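Long-range contacts in putative oxidoreductase FAD-binding subunit (Sulfolobus tokodaii, PDB 4ZOH), which binds flavin-adenine dinucleotide and probably serves as the flavin-carrying, electron-transfer subunit of a molybdopterin-dependent dehydrogenase: residues 205-210 and 221-226; 86-91 and 121-126. All coordinates share one frame; numbering follows the deposited sequence.

Contact 1: 205-210 and 221-226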
# COMPACT_ATOMS: atom_id res chain seq x y z
N VAL B 205 51.70 32.81 -25.96
CA VAL B 205 50.91 32.72 -24.73
C VAL B 205 49.44 33.04 -25.03
O VAL B 205 49.16 33.91 -25.83
CB VAL B 205 51.49 33.54 -23.57
CG1 VAL B 205 51.56 35.03 -23.95
CG2 VAL B 205 50.73 33.29 -22.27
N ARG B 206 48.52 32.27 -24.45
CA ARG B 206 47.08 32.55 -24.63
C ARG B 206 46.36 32.41 -23.31
O ARG B 206 46.55 31.43 -22.58
CB ARG B 206 46.48 31.61 -25.68
CG ARG B 206 47.12 31.72 -27.05
CD ARG B 206 47.53 30.33 -27.49
NE ARG B 206 47.88 30.24 -28.89
CZ ARG B 206 47.03 30.17 -29.92
NH1 ARG B 206 45.71 30.17 -29.75
NH2 ARG B 206 47.51 30.09 -31.15
N ILE B 207 45.58 33.43 -22.98
CA ILE B 207 44.88 33.47 -21.70
C ILE B 207 43.38 33.73 -21.88
O ILE B 207 42.98 34.77 -22.47
CB ILE B 207 45.52 34.48 -20.76
CG1 ILE B 207 47.00 34.14 -20.60
CG2 ILE B 207 44.80 34.40 -19.42
CD1 ILE B 207 47.79 35.05 -19.69
N GLY B 208 42.55 32.76 -21.47
CA GLY B 208 41.08 32.95 -21.61
C GLY B 208 40.39 33.14 -20.27
O GLY B 208 40.73 32.48 -19.29
N LEU B 209 39.43 34.06 -20.23
CA LEU B 209 38.70 34.32 -19.03
C LEU B 209 37.23 34.01 -19.24
O LEU B 209 36.57 34.49 -20.17
CB LEU B 209 38.86 35.79 -18.58
CG LEU B 209 40.22 36.46 -18.32
CD1 LEU B 209 39.95 37.88 -17.81
CD2 LEU B 209 41.15 35.67 -17.40
N THR B 210 36.72 33.22 -18.31
CA THR B 210 35.31 32.96 -18.23
C THR B 210 34.74 33.39 -16.88
O THR B 210 35.48 33.57 -15.87
CB THR B 210 34.99 31.48 -18.60
OG1 THR B 210 33.57 31.34 -18.79
CG2 THR B 210 35.52 30.53 -17.51
N GLY B 221 46.03 42.09 -22.09
CA GLY B 221 47.05 42.80 -21.34
C GLY B 221 48.00 41.86 -20.65
O GLY B 221 49.22 42.15 -20.51
N ALA B 222 47.47 40.73 -20.18
CA ALA B 222 48.34 39.76 -19.54
C ALA B 222 49.22 39.11 -20.61
O ALA B 222 50.43 38.83 -20.39
CB ALA B 222 47.55 38.73 -18.75
N GLU B 223 48.63 38.94 -21.78
CA GLU B 223 49.36 38.42 -22.93
C GLU B 223 50.53 39.29 -23.42
O GLU B 223 51.68 38.79 -23.49
CB GLU B 223 48.39 38.07 -24.06
CG GLU B 223 47.68 36.78 -23.76
CD GLU B 223 46.53 36.53 -24.70
OE1 GLU B 223 46.55 37.06 -25.84
OE2 GLU B 223 45.60 35.78 -24.30
N GLU B 224 50.24 40.54 -23.78
CA GLU B 224 51.26 41.59 -23.98
C GLU B 224 52.41 41.53 -22.98
O GLU B 224 53.54 41.42 -23.35
CB GLU B 224 50.60 42.93 -23.79
CG GLU B 224 50.22 43.65 -25.06
CD GLU B 224 49.86 45.06 -24.68
OE1 GLU B 224 50.66 45.71 -23.99
OE2 GLU B 224 48.75 45.49 -25.02
N GLU B 225 52.11 41.51 -21.70
CA GLU B 225 53.14 41.42 -20.66
C GLU B 225 54.06 40.20 -20.72
O GLU B 225 55.17 40.24 -20.20
CB GLU B 225 52.47 41.51 -19.31
CG GLU B 225 52.99 42.56 -18.39
CD GLU B 225 53.63 43.74 -19.11
OE1 GLU B 225 52.90 44.60 -19.74
OE2 GLU B 225 54.87 43.72 -19.03
N LEU B 226 53.63 39.11 -21.35
CA LEU B 226 54.42 37.89 -21.23
C LEU B 226 55.04 37.52 -22.55
O LEU B 226 56.02 36.83 -22.58
CB LEU B 226 53.59 36.69 -20.72
CG LEU B 226 52.89 36.71 -19.37
CD1 LEU B 226 51.71 35.71 -19.36
CD2 LEU B 226 53.91 36.39 -18.25
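Glu223 reaches from the helix to the backbone of the strand and meets the N-H of Ile207. Its OE2 accepts the hydrogen bond from Ile207 N at 2.7 Å, with an N-H...O angle of 159°. The donor approaches on the anti side of the carboxylate, 31° out of its plane. The glutamate turns CG beside its own backbone N and stays extended beyond it, which carries the carboxylate in to the strand backbone. On the way, the side chains of Glu223 and Ile207 lie alongside each other, pointing opposite ways. The same OE2 also forms a salt bridge with Arg218, so this oxygen of a buried glutamate has two partners and its negative charge is probably stabilised.

Beside this polar grip lies an apolar patch. Ile207 is extended at chi2, and its CD1 touches Ala222 CB at 3.8 Å. Leu226 crosses both Val205 and Ile207 at about a right angle. Its CD1 lies 3.9 Å from Val205 CG2 and 4.0 Å from Ile207 CD1. Val205 CG1 rests against the main chain of the helix, 3.8 Å from Glu223 O.

Helix 233-243 packs against Ala222 and Leu226 as well. The strand and helix segments run nearly antiparallel, at 161°, with axes 8.0 Å apart. This is a helix laid on one face of an antiparallel sheet, in the CO dehydrogenase flavoprotein C-terminal domain.

Contact 2: 86-91 and 121-126; sequences PLLSET and AALIAM
Pro86 O faces the end of Met126, with the methyl CE 3.3 Å away. Met126 is extended at chi2 but bent at chi3 (97°), and this bend brings CE to the start of the segment 86-91.

Leu87 sits at the N-cap position of helix 88-93. Its CG is placed opposite the backbone N (chi1 -176°), and the CD2 branch leans over Ala122, 3.7 Å from CB. That branch also lies near Ala125 CB and Met126 CG. Strand 189-198 adds Ala192 and Leu194 to the surroundings of Leu87.

Leu88 meets three residues. Its CB lies against the thioether of Met126, 3.9 Å from both SD and CE. Its CD1 touches both Ala122 CB and Leu123 CD2, each at 4.1 Å, and the two leucine side chains meet at a slant. No hydrogen bond joins the two segments. Two helices of the FAD-binding domain of the molybdopterin dehydrogenase family meet here through apolar side chains, with the small Ala122 at the centre.

Thr91 lies one turn further along the helix. Its OG1 donates to Leu87 O at 2.7 Å, coming from above the carbonyl plane, 43° out of it. Leu87 O also accepts from Thr91 N, so one carbonyl takes two bonds from one residue. With OG1 so held, Ala122 CB packs against the hydroxyl oxygen at 3.5 Å. A glycine in place of Thr91 would remove the whole side chain and would probably leave a gap beside the Ala122 methyl, with Leu87 O reduced to its backbone donor.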
# COMPACT_ATOMS: atom_id res chain seq x y z
N PRO B 86 45.73 19.20 -25.30
CA PRO B 86 46.33 20.18 -24.42
C PRO B 86 45.32 21.25 -24.03
O PRO B 86 44.59 21.71 -24.89
CB PRO B 86 47.46 20.76 -25.30
CG PRO B 86 47.92 19.56 -26.09
CD PRO B 86 46.62 18.87 -26.44
N LEU B 87 45.29 21.61 -22.73
CA LEU B 87 44.28 22.55 -22.12
C LEU B 87 42.80 22.06 -22.09
O LEU B 87 42.14 22.12 -21.04
CB LEU B 87 44.35 23.97 -22.72
CG LEU B 87 43.44 24.99 -22.08
CD1 LEU B 87 43.78 25.24 -20.61
CD2 LEU B 87 43.43 26.31 -22.83
N LEU B 88 42.30 21.68 -23.25
CA LEU B 88 40.90 21.38 -23.44
C LEU B 88 40.43 20.17 -22.59
O LEU B 88 39.40 20.23 -21.93
CB LEU B 88 40.58 21.19 -24.95
CG LEU B 88 39.03 21.14 -25.20
CD1 LEU B 88 38.44 22.47 -24.76
CD2 LEU B 88 38.61 20.83 -26.65
N SER B 89 41.20 19.09 -22.60
CA SER B 89 40.90 17.92 -21.78
C SER B 89 40.86 18.23 -20.31
O SER B 89 39.94 17.78 -19.60
CB SER B 89 41.87 16.81 -22.04
OG SER B 89 41.72 16.37 -23.38
N GLU B 90 41.86 18.97 -19.84
CA GLU B 90 41.84 19.32 -18.43
C GLU B 90 40.63 20.24 -18.10
O GLU B 90 40.01 20.07 -17.06
CB GLU B 90 43.15 19.95 -18.04
CG GLU B 90 43.21 20.49 -16.61
CD GLU B 90 44.54 21.14 -16.33
OE1 GLU B 90 45.55 20.54 -16.74
OE2 GLU B 90 44.57 22.23 -15.73
N THR B 91 40.30 21.17 -18.99
CA THR B 91 39.17 22.05 -18.81
C THR B 91 37.86 21.23 -18.72
O THR B 91 37.07 21.48 -17.82
CB THR B 91 39.04 23.05 -19.97
OG1 THR B 91 40.24 23.80 -20.02
CG2 THR B 91 37.88 24.03 -19.76
N ALA B 121 36.51 29.61 -21.92
CA ALA B 121 37.82 30.11 -21.53
C ALA B 121 38.93 29.41 -22.34
O ALA B 121 39.82 30.09 -22.84
CB ALA B 121 38.05 30.00 -20.05
N ALA B 122 38.89 28.08 -22.40
CA ALA B 122 39.83 27.30 -23.21
C ALA B 122 39.63 27.55 -24.70
O ALA B 122 40.61 27.68 -25.41
CB ALA B 122 39.80 25.80 -22.89
N LEU B 123 38.39 27.64 -25.17
CA LEU B 123 38.16 27.72 -26.59
C LEU B 123 38.59 29.11 -27.13
O LEU B 123 39.03 29.25 -28.25
CB LEU B 123 36.71 27.41 -26.94
CG LEU B 123 36.21 25.94 -26.77
CD1 LEU B 123 34.70 25.85 -26.97
CD2 LEU B 123 36.88 24.89 -27.65
N ILE B 124 38.43 30.16 -26.35
CA ILE B 124 38.83 31.48 -26.84
C ILE B 124 40.34 31.57 -26.91
O ILE B 124 40.88 32.17 -27.84
CB ILE B 124 38.16 32.66 -26.09
CG1 ILE B 124 38.26 33.98 -26.89
CG2 ILE B 124 38.70 32.83 -24.70
CD1 ILE B 124 37.06 34.26 -27.76
N ALA B 125 41.00 30.92 -25.95
CA ALA B 125 42.46 30.89 -25.82
C ALA B 125 43.07 30.09 -26.94
O ALA B 125 44.17 30.39 -27.42
CB ALA B 125 42.86 30.30 -24.50
N MET B 126 42.36 29.04 -27.34
CA MET B 126 42.80 28.16 -28.38
C MET B 126 42.52 28.68 -29.82
O MET B 126 42.96 28.06 -30.78
CB MET B 126 42.16 26.80 -28.13
CG MET B 126 42.74 26.11 -26.92
SD MET B 126 41.89 24.59 -26.47
CE MET B 126 42.92 23.29 -27.26

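Both segments of contact 2 precede those of contact 1 in sequence; the contact centres are about 13 Å apart. Contact 2 belongs to the FAD-binding domain and contact 1 to the CO dehydrogenase flavoprotein C-terminal domain, yet they touch. Arg206 NH1 probably donates a hydrogen bond to Ala125 O at 2.8 Å, and it also pairs with Asp127. Further along the same strand, Thr210 CG2 packs on Ala121 CB at 3.6 Å. Strand 201-210 therefore meets helix 220-226 in contact 1 and helix 119-125 of contact 2. Arg218 likewise reaches both, bonding Glu223 and Ile124 O. The side chain of Thr91 stays about 8 Å from the bound FAD, so it does not touch the cofactor.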